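Long-range contacts in putative isochorismatase hydrolase (Oleispira antarctica, PDB 3LQY), which probably acts as a hydrolase of the isochorismatase family, although the substrate it turns over is uncertain: residues N6-L11 against K115-G120; F15-F20 against I78-A83; L52-V57 against E86-V91; N97-T102 against D128-A133; V143-C148 against A178-A183. One frame throughout, in Å; residues are numbered along the deposited sequence.

Contact 1. Residues N6-L11 against K115-G120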
# COMPACT_ATOMS: atom_id res chain seq x y z
N ASN A 6 -20.18 6.27 -0.25
CA ASN A 6 -18.85 6.22 -0.88
C ASN A 6 -17.76 6.82 -0.00
O ASN A 6 -17.08 7.79 -0.39
CB ASN A 6 -18.91 6.97 -2.21
CG ASN A 6 -19.80 6.29 -3.20
OD1 ASN A 6 -20.27 5.18 -2.96
ND2 ASN A 6 -20.00 6.92 -4.33
N THR A 7 -17.59 6.22 1.17
CA THR A 7 -16.58 6.65 2.14
C THR A 7 -15.44 5.64 2.25
O THR A 7 -14.71 5.62 3.24
CB THR A 7 -17.20 6.85 3.53
OG1 THR A 7 -17.75 5.60 3.97
CG2 THR A 7 -18.32 7.88 3.47
N THR A 8 -15.26 4.82 1.21
CA THR A 8 -14.12 3.91 1.12
C THR A 8 -13.11 4.48 0.13
O THR A 8 -13.45 4.77 -1.02
CB THR A 8 -14.55 2.47 0.74
OG1 THR A 8 -15.56 2.02 1.66
CG2 THR A 8 -13.34 1.51 0.76
N ALA A 9 -11.88 4.64 0.61
CA ALA A 9 -10.76 5.14 -0.15
C ALA A 9 -9.85 3.98 -0.51
O ALA A 9 -9.61 3.08 0.32
CB ALA A 9 -9.99 6.15 0.69
N LEU A 10 -9.34 3.96 -1.73
CA LEU A 10 -8.25 3.03 -2.08
C LEU A 10 -6.94 3.71 -1.70
O LEU A 10 -6.70 4.87 -2.06
CB LEU A 10 -8.30 2.64 -3.55
CG LEU A 10 -7.15 1.86 -4.20
CD1 LEU A 10 -7.20 0.35 -3.77
CD2 LEU A 10 -7.24 2.08 -5.73
N LEU A 11 -6.14 3.00 -0.92
CA LEU A 11 -4.92 3.53 -0.33
C LEU A 11 -3.77 2.71 -0.83
O LEU A 11 -3.61 1.52 -0.49
CB LEU A 11 -4.98 3.48 1.19
CG LEU A 11 -3.89 4.18 2.01
CD1 LEU A 11 -3.80 5.64 1.66
CD2 LEU A 11 -4.21 4.03 3.49
N LYS A 115 -13.69 3.92 5.56
CA LYS A 115 -13.15 2.60 5.31
C LYS A 115 -11.99 2.74 4.35
O LYS A 115 -11.84 3.79 3.71
CB LYS A 115 -14.22 1.71 4.67
CG LYS A 115 -15.55 1.67 5.43
CD LYS A 115 -16.65 1.07 4.57
CE LYS A 115 -16.41 -0.41 4.21
NZ LYS A 115 -17.60 -1.02 3.49
N LEU A 116 -11.17 1.69 4.25
CA LEU A 116 -9.96 1.69 3.43
C LEU A 116 -9.81 0.35 2.72
O LEU A 116 -10.11 -0.71 3.27
CB LEU A 116 -8.72 1.93 4.27
CG LEU A 116 -8.64 3.22 5.08
CD1 LEU A 116 -7.40 3.23 5.97
CD2 LEU A 116 -8.70 4.44 4.21
N VAL A 117 -9.33 0.41 1.47
CA VAL A 117 -8.89 -0.79 0.75
C VAL A 117 -7.40 -0.58 0.52
O VAL A 117 -7.02 0.42 -0.07
CB VAL A 117 -9.62 -0.99 -0.59
CG1 VAL A 117 -8.95 -2.11 -1.41
CG2 VAL A 117 -11.07 -1.33 -0.34
N ILE A 118 -6.58 -1.50 1.05
CA ILE A 118 -5.12 -1.29 1.17
C ILE A 118 -4.37 -2.17 0.21
O ILE A 118 -4.64 -3.37 0.12
CB ILE A 118 -4.68 -1.54 2.62
CG1 ILE A 118 -5.22 -0.40 3.50
CG2 ILE A 118 -3.18 -1.67 2.74
CD1 ILE A 118 -5.41 -0.80 5.00
N VAL A 119 -3.45 -1.57 -0.54
CA VAL A 119 -2.60 -2.29 -1.47
C VAL A 119 -1.19 -1.68 -1.36
O VAL A 119 -1.01 -0.59 -0.82
CB VAL A 119 -3.15 -2.24 -2.92
CG1 VAL A 119 -4.66 -2.67 -2.95
CG2 VAL A 119 -2.92 -0.85 -3.57
N GLY A 120 -0.20 -2.38 -1.85
CA GLY A 120 1.15 -1.83 -1.85
C GLY A 120 2.21 -2.70 -1.18
O GLY A 120 2.15 -3.91 -1.22
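T8 and K115 pair at the start of two parallel strands, and the lysine chain runs past the threonine hydroxyl. K115 CB begins 3.3 Å from T8 OG1 and also rests near T8 CG2. With K115 CG beside its own backbone N (chi1 -52°), the chain continues alongside the same oxygen: CG stays close, and CD comes to 3.2 Å from T8 OG1. A bend at chi3 (65°) keeps K115 CE 3.6 Å from T8 OG1, and NZ draws off to 4.1 Å from that oxygen. T8 CG2, meanwhile, meets V117 CG2 at 3.8 Å. An alanine at T8 would probably leave the lysine chain without the hydroxyl it runs past and open a gap beside V117. Further along this face L10 CD1 touches V117 CG1 and V119 CG1, under L43 and F47 of helix 33-49. On the other face A9 and L11 lie against L116, L11 CD2 and L116 CD1 being 4.1 Å apart, toward helix 128-137. Five backbone bonds stitch the strands, alternating in direction from K115 N to T7 O through V119 N to L11 O; the bond from L11 N to V117 O is 2.9 Å. Such a regular ladder, with helices on both faces, is the centre of the parallel alpha/beta sheet of isochorismatase-like hydrolases, whose strands run in the order 3-2-1-4-5-6.

Contact 2. Residues F15-F20 against I78-A83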
# COMPACT_ATOMS: atom_id res chain seq x y z
N PHE A 15 4.00 2.03 -3.97
CA PHE A 15 4.29 1.26 -5.16
C PHE A 15 5.34 2.07 -5.95
O PHE A 15 5.03 2.69 -6.96
CB PHE A 15 3.02 1.03 -6.01
CG PHE A 15 2.31 -0.28 -5.77
CD1 PHE A 15 2.98 -1.49 -5.90
CD2 PHE A 15 0.97 -0.31 -5.47
CE1 PHE A 15 2.35 -2.66 -5.76
CE2 PHE A 15 0.31 -1.50 -5.32
CZ PHE A 15 1.00 -2.70 -5.45
N GLN A 16 6.56 2.12 -5.43
CA GLN A 16 7.63 2.95 -5.92
C GLN A 16 8.67 2.14 -6.66
O GLN A 16 8.88 0.95 -6.42
CB GLN A 16 8.26 3.73 -4.77
CG GLN A 16 7.31 4.75 -4.18
CD GLN A 16 7.77 5.21 -2.83
OE1 GLN A 16 7.21 4.77 -1.81
NE2 GLN A 16 8.76 6.06 -2.77
N ASN A 17 9.29 2.80 -7.65
CA ASN A 17 10.20 2.13 -8.56
C ASN A 17 11.25 1.24 -7.94
O ASN A 17 11.52 0.13 -8.44
CB ASN A 17 10.90 3.18 -9.43
CG ASN A 17 9.99 3.74 -10.51
OD1 ASN A 17 9.15 3.03 -11.06
ND2 ASN A 17 10.16 5.02 -10.81
N ASP A 18 11.91 1.71 -6.89
CA ASP A 18 12.96 0.85 -6.22
C ASP A 18 12.55 -0.56 -5.80
O ASP A 18 13.41 -1.41 -5.52
CB ASP A 18 13.62 1.56 -5.02
CG ASP A 18 14.69 2.60 -5.41
OD1 ASP A 18 15.35 2.42 -6.46
OD2 ASP A 18 14.87 3.61 -4.68
N TYR A 19 11.24 -0.80 -5.73
CA TYR A 19 10.69 -2.10 -5.38
C TYR A 19 10.52 -3.09 -6.50
O TYR A 19 10.35 -4.26 -6.27
CB TYR A 19 9.33 -1.93 -4.67
CG TYR A 19 9.37 -1.46 -3.22
CD1 TYR A 19 10.50 -1.64 -2.43
CD2 TYR A 19 8.25 -0.90 -2.63
CE1 TYR A 19 10.50 -1.30 -1.09
CE2 TYR A 19 8.22 -0.52 -1.26
CZ TYR A 19 9.37 -0.72 -0.51
OH TYR A 19 9.37 -0.34 0.80
N PHE A 20 10.69 -2.66 -7.73
CA PHE A 20 10.37 -3.48 -8.89
C PHE A 20 11.67 -4.00 -9.50
O PHE A 20 12.52 -3.20 -10.00
CB PHE A 20 9.70 -2.59 -9.94
CG PHE A 20 8.27 -2.20 -9.61
CD1 PHE A 20 7.24 -2.77 -10.31
CD2 PHE A 20 7.99 -1.26 -8.61
CE1 PHE A 20 5.90 -2.38 -10.05
CE2 PHE A 20 6.68 -0.88 -8.31
CZ PHE A 20 5.62 -1.43 -9.04
N ILE A 78 6.55 6.96 -7.77
CA ILE A 78 5.51 5.94 -7.95
C ILE A 78 5.67 5.36 -9.35
O ILE A 78 5.83 6.12 -10.36
CB ILE A 78 4.10 6.53 -7.85
CG1 ILE A 78 3.81 7.01 -6.43
CG2 ILE A 78 3.04 5.52 -8.34
CD1 ILE A 78 2.44 7.66 -6.27
N HIS A 79 5.57 4.05 -9.41
CA HIS A 79 5.73 3.30 -10.61
C HIS A 79 4.60 3.67 -11.57
O HIS A 79 3.48 3.94 -11.09
CB HIS A 79 5.71 1.82 -10.27
CG HIS A 79 6.14 0.95 -11.40
ND1 HIS A 79 5.24 0.35 -12.24
CD2 HIS A 79 7.36 0.54 -11.80
CE1 HIS A 79 5.89 -0.37 -13.14
NE2 HIS A 79 7.18 -0.24 -12.91
N PRO A 80 4.88 3.73 -12.89
CA PRO A 80 3.80 4.17 -13.82
C PRO A 80 2.59 3.24 -13.89
O PRO A 80 1.49 3.70 -14.23
CB PRO A 80 4.48 4.21 -15.18
CG PRO A 80 5.94 4.20 -14.93
CD PRO A 80 6.16 3.52 -13.60
N SER A 81 2.75 1.96 -13.54
CA SER A 81 1.65 1.03 -13.62
C SER A 81 0.51 1.48 -12.70
O SER A 81 -0.64 1.14 -12.95
CB SER A 81 2.11 -0.39 -13.28
OG SER A 81 2.44 -0.50 -11.91
N VAL A 82 0.83 2.26 -11.67
CA VAL A 82 -0.17 2.76 -10.69
C VAL A 82 0.01 4.26 -10.39
O VAL A 82 -0.26 4.72 -9.29
CB VAL A 82 -0.15 1.93 -9.36
CG1 VAL A 82 -0.67 0.56 -9.60
CG2 VAL A 82 1.25 1.82 -8.80
N ALA A 83 0.41 5.04 -11.40
CA ALA A 83 0.71 6.46 -11.19
C ALA A 83 -0.54 7.25 -10.73
O ALA A 83 -1.69 6.92 -11.10
CB ALA A 83 1.28 7.07 -12.49
O HOH W 1 7.82 6.49 -12.30
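F15 meets the second loop twice, by backbone and by side chain. Its carbonyl O accepts the N-H of H79 in a nearly straight bond of 2.9 Å (177°), in the carbonyl plane, while F15 CB presses on V82 CG2 at a tight 3.4 Å. The Q16 backbone bridges that of I78 in a single pairing, and Q16 NE2 turns off to the carbonyls of A76 and H59. N17 directs OD1 to H79 CD2, 3.2 Å away, its amide standing steeply to the imidazole. N17 ND2 gives one hydrogen to D74 O and another to a water 3.1 Å off, which donates to I78 O. Both loops follow C-terminal ends of parallel strands, 8-13 and 54-59, the end at which alpha/beta sheets commonly carry their active sites. Past the 3-10 turn 17-19, F20 lays one ring face on the imidazole of H79 in a face-to-face stack, centroids of the two rings 3.7 Å apart and planes 6° from parallel. P80 CD covers the opposite face of H79, toward the rim. H79 ND1 hydrogen-bonds S81 OG at 2.9 Å and accepts the N-H of S81 from well out of the ring plane, restraining its rotation.

Contact 3. Residues L52-V57 against E86-V91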
# COMPACT_ATOMS: atom_id res chain seq x y z
N LEU A 52 -15.14 6.91 -6.66
CA LEU A 52 -14.44 6.83 -5.40
C LEU A 52 -13.08 7.44 -5.07
O LEU A 52 -12.24 7.64 -5.98
CB LEU A 52 -14.42 5.31 -5.21
CG LEU A 52 -15.74 4.68 -4.78
CD1 LEU A 52 -16.90 5.06 -5.68
CD2 LEU A 52 -15.62 3.17 -4.71
N PRO A 53 -12.88 7.77 -3.79
CA PRO A 53 -11.61 8.33 -3.35
C PRO A 53 -10.40 7.40 -3.56
O PRO A 53 -10.48 6.19 -3.30
CB PRO A 53 -11.85 8.57 -1.85
CG PRO A 53 -13.28 8.70 -1.72
CD PRO A 53 -13.85 7.73 -2.69
N VAL A 54 -9.31 7.98 -4.05
CA VAL A 54 -8.03 7.29 -4.21
C VAL A 54 -6.94 8.13 -3.53
O VAL A 54 -6.79 9.32 -3.87
CB VAL A 54 -7.67 7.10 -5.69
CG1 VAL A 54 -6.33 6.42 -5.82
CG2 VAL A 54 -8.73 6.26 -6.36
N VAL A 55 -6.22 7.53 -2.58
CA VAL A 55 -5.10 8.19 -1.91
C VAL A 55 -3.82 7.37 -2.04
O VAL A 55 -3.83 6.14 -1.85
CB VAL A 55 -5.35 8.47 -0.44
CG1 VAL A 55 -4.18 9.24 0.17
CG2 VAL A 55 -6.64 9.22 -0.21
N HIS A 56 -2.73 8.08 -2.35
CA HIS A 56 -1.42 7.46 -2.50
C HIS A 56 -0.48 7.83 -1.36
O HIS A 56 -0.51 8.95 -0.82
CB HIS A 56 -0.75 7.93 -3.83
CG HIS A 56 -1.61 7.74 -5.04
ND1 HIS A 56 -1.50 6.64 -5.86
CD2 HIS A 56 -2.59 8.52 -5.57
CE1 HIS A 56 -2.36 6.77 -6.86
NE2 HIS A 56 -3.04 7.88 -6.70
N VAL A 57 0.41 6.90 -1.06
CA VAL A 57 1.42 7.13 -0.05
C VAL A 57 2.74 6.80 -0.70
O VAL A 57 2.81 5.85 -1.45
CB VAL A 57 1.18 6.26 1.18
CG1 VAL A 57 2.37 6.34 2.09
CG2 VAL A 57 -0.14 6.70 1.90
N GLU A 86 -4.48 13.85 -11.24
CA GLU A 86 -4.81 15.09 -10.56
C GLU A 86 -6.03 14.82 -9.70
O GLU A 86 -6.93 14.07 -10.10
CB GLU A 86 -5.07 16.25 -11.56
CG GLU A 86 -5.30 17.60 -10.87
CD GLU A 86 -6.74 17.82 -10.34
OE1 GLU A 86 -7.60 16.90 -10.42
OE2 GLU A 86 -7.03 18.94 -9.84
N GLY A 87 -6.04 15.43 -8.52
CA GLY A 87 -7.16 15.29 -7.59
C GLY A 87 -6.84 14.28 -6.50
O GLY A 87 -7.33 14.42 -5.38
N GLU A 88 -6.02 13.28 -6.83
CA GLU A 88 -5.70 12.18 -5.93
C GLU A 88 -4.49 12.60 -5.10
O GLU A 88 -3.43 12.85 -5.66
CB GLU A 88 -5.38 10.92 -6.72
CG GLU A 88 -6.45 10.54 -7.74
CD GLU A 88 -6.09 9.24 -8.49
OE1 GLU A 88 -4.90 8.85 -8.46
OE2 GLU A 88 -6.98 8.65 -9.16
N ALA A 89 -4.67 12.73 -3.79
CA ALA A 89 -3.62 13.19 -2.90
C ALA A 89 -2.49 12.17 -2.86
O ALA A 89 -2.72 10.96 -2.94
CB ALA A 89 -4.18 13.39 -1.47
N VAL A 90 -1.27 12.68 -2.72
CA VAL A 90 -0.11 11.84 -2.49
C VAL A 90 0.54 12.25 -1.18
O VAL A 90 0.97 13.39 -1.03
CB VAL A 90 0.89 12.01 -3.66
CG1 VAL A 90 2.19 11.29 -3.36
CG2 VAL A 90 0.26 11.49 -4.94
N VAL A 91 0.60 11.33 -0.22
CA VAL A 91 1.21 11.63 1.05
C VAL A 91 2.64 11.13 1.09
O VAL A 91 2.88 9.93 0.97
CB VAL A 91 0.47 10.92 2.21
CG1 VAL A 91 1.08 11.32 3.55
CG2 VAL A 91 -1.02 11.25 2.16
O HOH W 2 -7.14 12.01 -2.73
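A histidine-carboxylate hydrogen bond, between H56 and E88, marks the outer edge of the parallel sheet, where strand 54-59 meets the outermost strand on this side, 90-93. H56 NE2 donates to E88 OE1 over 2.7 Å in an almost straight line (173°). The acceptor lies in the imidazole plane, but the histidine reaches OE1 on its anti side and out of the carboxylate plane, the two flat groups being turned 31° apart. E88 CG stands beside its own backbone N, and the chain then extends alongside V54, pointing the same way, so that E88 CD lies 3.9 Å from V54 CB. Both oxygens have further partners: Q85 N bonds to OE1, and R48 of helix 33-49 forms a salt bridge with OE2. An alanine at E88 would probably leave H56 NE2 without its acceptor and the R48 guanidinium without its counter-charge. Next to this pair the two backbones are still parted; a water fills the gap, donating to V54 O at 2.9 Å and accepting from A89 N at 2.8 Å. From there they close into true parallel pairing, with H56 N bonded to A89 O and V91 N to H56 O. In the usual alpha/beta sheet a helix joins parallel neighbours, yet the 28 residues between these segments contain no alpha-helix. The buried face holds V55 CG1 at 4.2 Å from V91 CG2, with V57 also packing on V91. On the more exposed face V90 CG2 touches H56 CB at 3.9 Å, beside the ring.

Contact 4. Residues N97-T102 against D128-A133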
# COMPACT_ATOMS: atom_id res chain seq x y z
N ASN A 97 5.16 3.46 9.59
CA ASN A 97 3.74 3.74 9.71
C ASN A 97 3.35 4.96 8.92
O ASN A 97 3.86 6.04 9.19
CB ASN A 97 3.44 3.96 11.20
CG ASN A 97 1.97 4.23 11.50
OD1 ASN A 97 1.17 4.46 10.61
ND2 ASN A 97 1.60 4.14 12.81
N SER A 98 2.38 4.81 8.03
CA SER A 98 2.00 5.86 7.09
C SER A 98 1.24 7.02 7.78
O SER A 98 1.10 8.10 7.19
CB SER A 98 1.15 5.28 5.94
OG SER A 98 1.92 4.50 5.04
N PHE A 99 0.76 6.81 9.00
CA PHE A 99 0.14 7.91 9.78
C PHE A 99 1.15 8.70 10.59
O PHE A 99 0.80 9.73 11.14
CB PHE A 99 -0.91 7.38 10.79
CG PHE A 99 -2.13 6.80 10.15
CD1 PHE A 99 -3.19 7.61 9.78
CD2 PHE A 99 -2.22 5.44 9.92
CE1 PHE A 99 -4.31 7.09 9.17
CE2 PHE A 99 -3.33 4.91 9.29
CZ PHE A 99 -4.39 5.73 8.93
N ARG A 100 2.37 8.19 10.77
CA ARG A 100 3.32 8.82 11.68
C ARG A 100 4.03 10.01 11.07
O ARG A 100 4.76 9.88 10.08
CB ARG A 100 4.36 7.81 12.12
CG ARG A 100 5.34 8.33 13.12
CD ARG A 100 6.08 7.19 13.78
NE ARG A 100 7.26 7.66 14.49
CZ ARG A 100 8.22 6.87 14.96
NH1 ARG A 100 8.14 5.55 14.84
NH2 ARG A 100 9.26 7.41 15.59
N ASP A 101 3.84 11.17 11.72
CA ASP A 101 4.41 12.47 11.25
C ASP A 101 4.02 12.83 9.81
O ASP A 101 4.70 13.61 9.15
CB ASP A 101 5.95 12.49 11.38
CG ASP A 101 6.43 12.34 12.83
OD1 ASP A 101 5.75 12.85 13.76
OD2 ASP A 101 7.49 11.72 13.04
N THR A 102 2.92 12.26 9.33
CA THR A 102 2.39 12.56 8.02
C THR A 102 1.05 13.22 8.19
O THR A 102 0.54 13.33 9.28
CB THR A 102 2.20 11.30 7.13
OG1 THR A 102 1.01 10.60 7.54
CG2 THR A 102 3.41 10.41 7.18
N ASP A 128 1.48 -4.03 7.09
CA ASP A 128 1.17 -4.46 8.46
C ASP A 128 0.94 -3.23 9.30
O ASP A 128 -0.10 -3.09 9.96
CB ASP A 128 2.30 -5.28 9.06
CG ASP A 128 1.92 -5.83 10.47
OD1 ASP A 128 0.90 -6.54 10.49
OD2 ASP A 128 2.65 -5.58 11.47
N ALA A 129 1.87 -2.27 9.25
CA ALA A 129 1.78 -1.06 10.08
C ALA A 129 0.55 -0.24 9.80
O ALA A 129 -0.11 0.20 10.70
CB ALA A 129 3.04 -0.14 9.89
N VAL A 130 0.27 0.04 8.53
CA VAL A 130 -0.86 0.93 8.26
C VAL A 130 -2.20 0.27 8.56
O VAL A 130 -3.15 0.94 8.99
CB VAL A 130 -0.85 1.52 6.79
CG1 VAL A 130 -1.23 0.49 5.75
CG2 VAL A 130 -1.79 2.70 6.71
N THR A 131 -2.31 -1.03 8.30
CA THR A 131 -3.57 -1.71 8.53
C THR A 131 -3.91 -1.72 10.02
O THR A 131 -5.02 -1.38 10.42
CB THR A 131 -3.54 -3.13 7.98
OG1 THR A 131 -3.16 -3.08 6.59
CG2 THR A 131 -4.90 -3.77 8.09
N ARG A 132 -2.93 -2.06 10.84
CA ARG A 132 -3.14 -2.11 12.30
C ARG A 132 -3.32 -0.74 12.87
O ARG A 132 -4.19 -0.55 13.73
CB ARG A 132 -1.95 -2.78 12.96
CG ARG A 132 -1.83 -4.22 12.57
CD ARG A 132 -0.75 -4.90 13.40
NE ARG A 132 -0.49 -6.26 12.98
CZ ARG A 132 -0.42 -7.34 13.75
NH1 ARG A 132 -0.65 -7.30 15.08
NH2 ARG A 132 -0.14 -8.49 13.19
N ALA A 133 -2.59 0.25 12.35
CA ALA A 133 -2.77 1.62 12.83
C ALA A 133 -4.17 2.15 12.48
O ALA A 133 -4.84 2.80 13.32
CB ALA A 133 -1.68 2.55 12.29
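A129 opens the contact on the helix side, just after D128: its CB lies 3.9 Å from N97 CA, where loop 97-102 passes close to the first turn of the helix. Next, V130 turns CG2 to the loop. That branch stands anti to the backbone N (chi1 of V130 73°, measured to CG1), which sets CG2 against F99 CE2 at 3.7 Å and S98 CB at 4.0 Å. The side chains of V130 and F99 cross at about a right angle, and the V130 carbonyl O lies at the edge of the F99 ring, in its plane. On another side of the helix R132 forms a salt bridge with D128, NE to OD1, and both side chains pack on helix 162-173. A133, one turn on from A129, projects its methyl between two loop side chains, its CB 3.7 Å from N97 ND2 and 3.8 Å from F99 CD2. A129, V130 and A133 form a stripe of small or branched side chains, met by the F99 ring through apolar contact and by the N97 amide through van der Waals contact. What shapes the loop is its own bonding: N97 OD1 accepts F99 N at 2.9 Å, an Asx turn with the donor above the amide plane, and N97 O accepts R100 N to close a type I turn. The helix starts just after C126, which is modified to 3-sulfinoalanine. F99 extends to L104 and L108 of helix 104-110, while S98 reaches K93 of strand 90-93, so the loop lies between helix 128-137 and those two elements.

Contact 5. Residues V143-C148 against A178-A183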
# COMPACT_ATOMS: atom_id res chain seq x y z
N VAL A 143 -7.72 -5.53 2.79
CA VAL A 143 -6.40 -5.63 2.20
C VAL A 143 -6.56 -6.57 1.02
O VAL A 143 -7.09 -7.67 1.16
CB VAL A 143 -5.33 -6.13 3.23
CG1 VAL A 143 -3.97 -6.20 2.60
CG2 VAL A 143 -5.30 -5.25 4.48
N ALA A 144 -6.15 -6.08 -0.17
CA ALA A 144 -6.20 -6.91 -1.34
C ALA A 144 -4.91 -7.70 -1.34
O ALA A 144 -3.86 -7.18 -1.65
CB ALA A 144 -6.34 -6.07 -2.60
N HIS A 145 -4.98 -8.97 -1.00
CA HIS A 145 -3.75 -9.71 -0.68
C HIS A 145 -2.83 -9.93 -1.88
O HIS A 145 -1.61 -10.02 -1.73
CB HIS A 145 -4.07 -11.05 -0.02
CG HIS A 145 -4.92 -11.96 -0.84
ND1 HIS A 145 -4.41 -12.74 -1.86
CD2 HIS A 145 -6.24 -12.26 -0.77
CE1 HIS A 145 -5.39 -13.45 -2.40
NE2 HIS A 145 -6.51 -13.17 -1.76
N ASP A 146 -3.42 -10.01 -3.08
CA ASP A 146 -2.65 -10.22 -4.30
C ASP A 146 -2.16 -8.90 -4.92
O ASP A 146 -1.53 -8.93 -5.98
CB ASP A 146 -3.41 -11.10 -5.30
CG ASP A 146 -4.79 -10.57 -5.65
OD1 ASP A 146 -5.31 -9.65 -5.00
OD2 ASP A 146 -5.39 -11.11 -6.58
N ALA A 147 -2.47 -7.78 -4.24
CA ALA A 147 -1.97 -6.47 -4.61
C ALA A 147 -0.97 -5.91 -3.59
O ALA A 147 -0.76 -4.69 -3.56
CB ALA A 147 -3.16 -5.48 -4.78
N CYS A 148 -0.34 -6.78 -2.80
CA CYS A 148 0.74 -6.38 -1.93
C CYS A 148 1.98 -7.26 -2.20
O CYS A 148 1.90 -8.41 -2.66
CB CYS A 148 0.33 -6.52 -0.44
SG CYS A 148 -1.12 -5.49 0.06
N ALA A 178 -8.57 -6.91 9.42
CA ALA A 178 -9.09 -6.51 8.11
C ALA A 178 -9.81 -7.63 7.37
O ALA A 178 -9.63 -8.79 7.66
CB ALA A 178 -7.92 -5.89 7.23
N ASN A 179 -10.68 -7.24 6.43
CA ASN A 179 -11.09 -8.15 5.36
C ASN A 179 -9.99 -8.30 4.30
O ASN A 179 -9.74 -7.40 3.52
CB ASN A 179 -12.40 -7.69 4.66
CG ASN A 179 -12.89 -8.69 3.62
OD1 ASN A 179 -12.80 -9.90 3.84
ND2 ASN A 179 -13.41 -8.20 2.49
N VAL A 180 -9.41 -9.49 4.26
CA VAL A 180 -8.34 -9.85 3.35
C VAL A 180 -8.97 -10.69 2.26
O VAL A 180 -9.59 -11.74 2.52
CB VAL A 180 -7.20 -10.60 4.07
CG1 VAL A 180 -6.10 -11.02 3.09
CG2 VAL A 180 -6.61 -9.73 5.23
N ALA A 181 -8.86 -10.20 1.04
CA ALA A 181 -9.55 -10.77 -0.08
C ALA A 181 -8.80 -10.40 -1.36
O ALA A 181 -7.91 -9.55 -1.34
CB ALA A 181 -10.96 -10.22 -0.13
N SER A 182 -9.17 -11.05 -2.46
CA SER A 182 -8.55 -10.82 -3.78
C SER A 182 -8.95 -9.45 -4.31
O SER A 182 -10.03 -8.94 -3.99
CB SER A 182 -9.03 -11.92 -4.75
OG SER A 182 -8.66 -11.69 -6.08
N ALA A 183 -8.05 -8.82 -5.08
CA ALA A 183 -8.43 -7.67 -5.91
C ALA A 183 -9.75 -7.94 -6.62
O ALA A 183 -10.68 -7.13 -6.56
CB ALA A 183 -7.33 -7.35 -6.95
O HOH W 3 -7.65 -10.34 -7.90
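V143 and V180 are partners at the opposite edge of the parallel sheet from strand 90-93, where strand 140-149 pairs with the short strand 179-181 before the latter passes into helix 183-187. Three backbone bonds join them: V143 N gives to N179 O at 2.8 Å, A181 N to V143 O, and H145 N to A181 O. Two CA-H...O contacts accompany the ladder, the closer running from A144 CA to A181 O. Among the apolar contacts, V143 CG2 touches A178 CB at 3.9 Å, V143 CB faces V180 CG2 at 4.3 Å, and V180 CG1 rests on H145 CB at 3.7 Å. A chi1 of 59° puts H145 CG between the backbone N and the carbonyl carbon, and the ring lies obliquely against the A181-S182 peptide, H145 CD2 3.2 Å from A181 C. The polar contacts gather where the chain turns its corner in two overlapping type I turns. There D146 OD1 uses its syn lone pair to accept A183 N over 2.9 Å, in a bond of 176°. A183 N belongs to the first turn of helix 183-187, whose N-cap is S182; a carboxylate in this position would probably interact favourably with the positive end of the helix. S182 OG accepts the backbone N of D184, and E185 reaches back to S182 N. The second carboxylate oxygen, D146 OD2, takes a hydrogen from a water 2.7 Å away.

Contacts 1, 3 and 5 join strand pairs of one parallel sheet, contact 1 in its middle and the others at its two edges. Backbone bonds link contact 1 to both, L10 O to V55 N and I118 O to A144 N. Contacts 1 and 3 are buried, whereas 2, 4 and 5 are only partly so. The centre relies on a regular ladder and aliphatic packing; the edges add polar side chains and bridging waters. Contact 2 combines a ring stack, a backbone bond and a water bridge, and F15 ties it to contacts 1 and 5. Contact 4 packs a loop on a helix by apolar contact and touches the sheet through V130, T131 and S98. Contacts 2 and 4 do not meet.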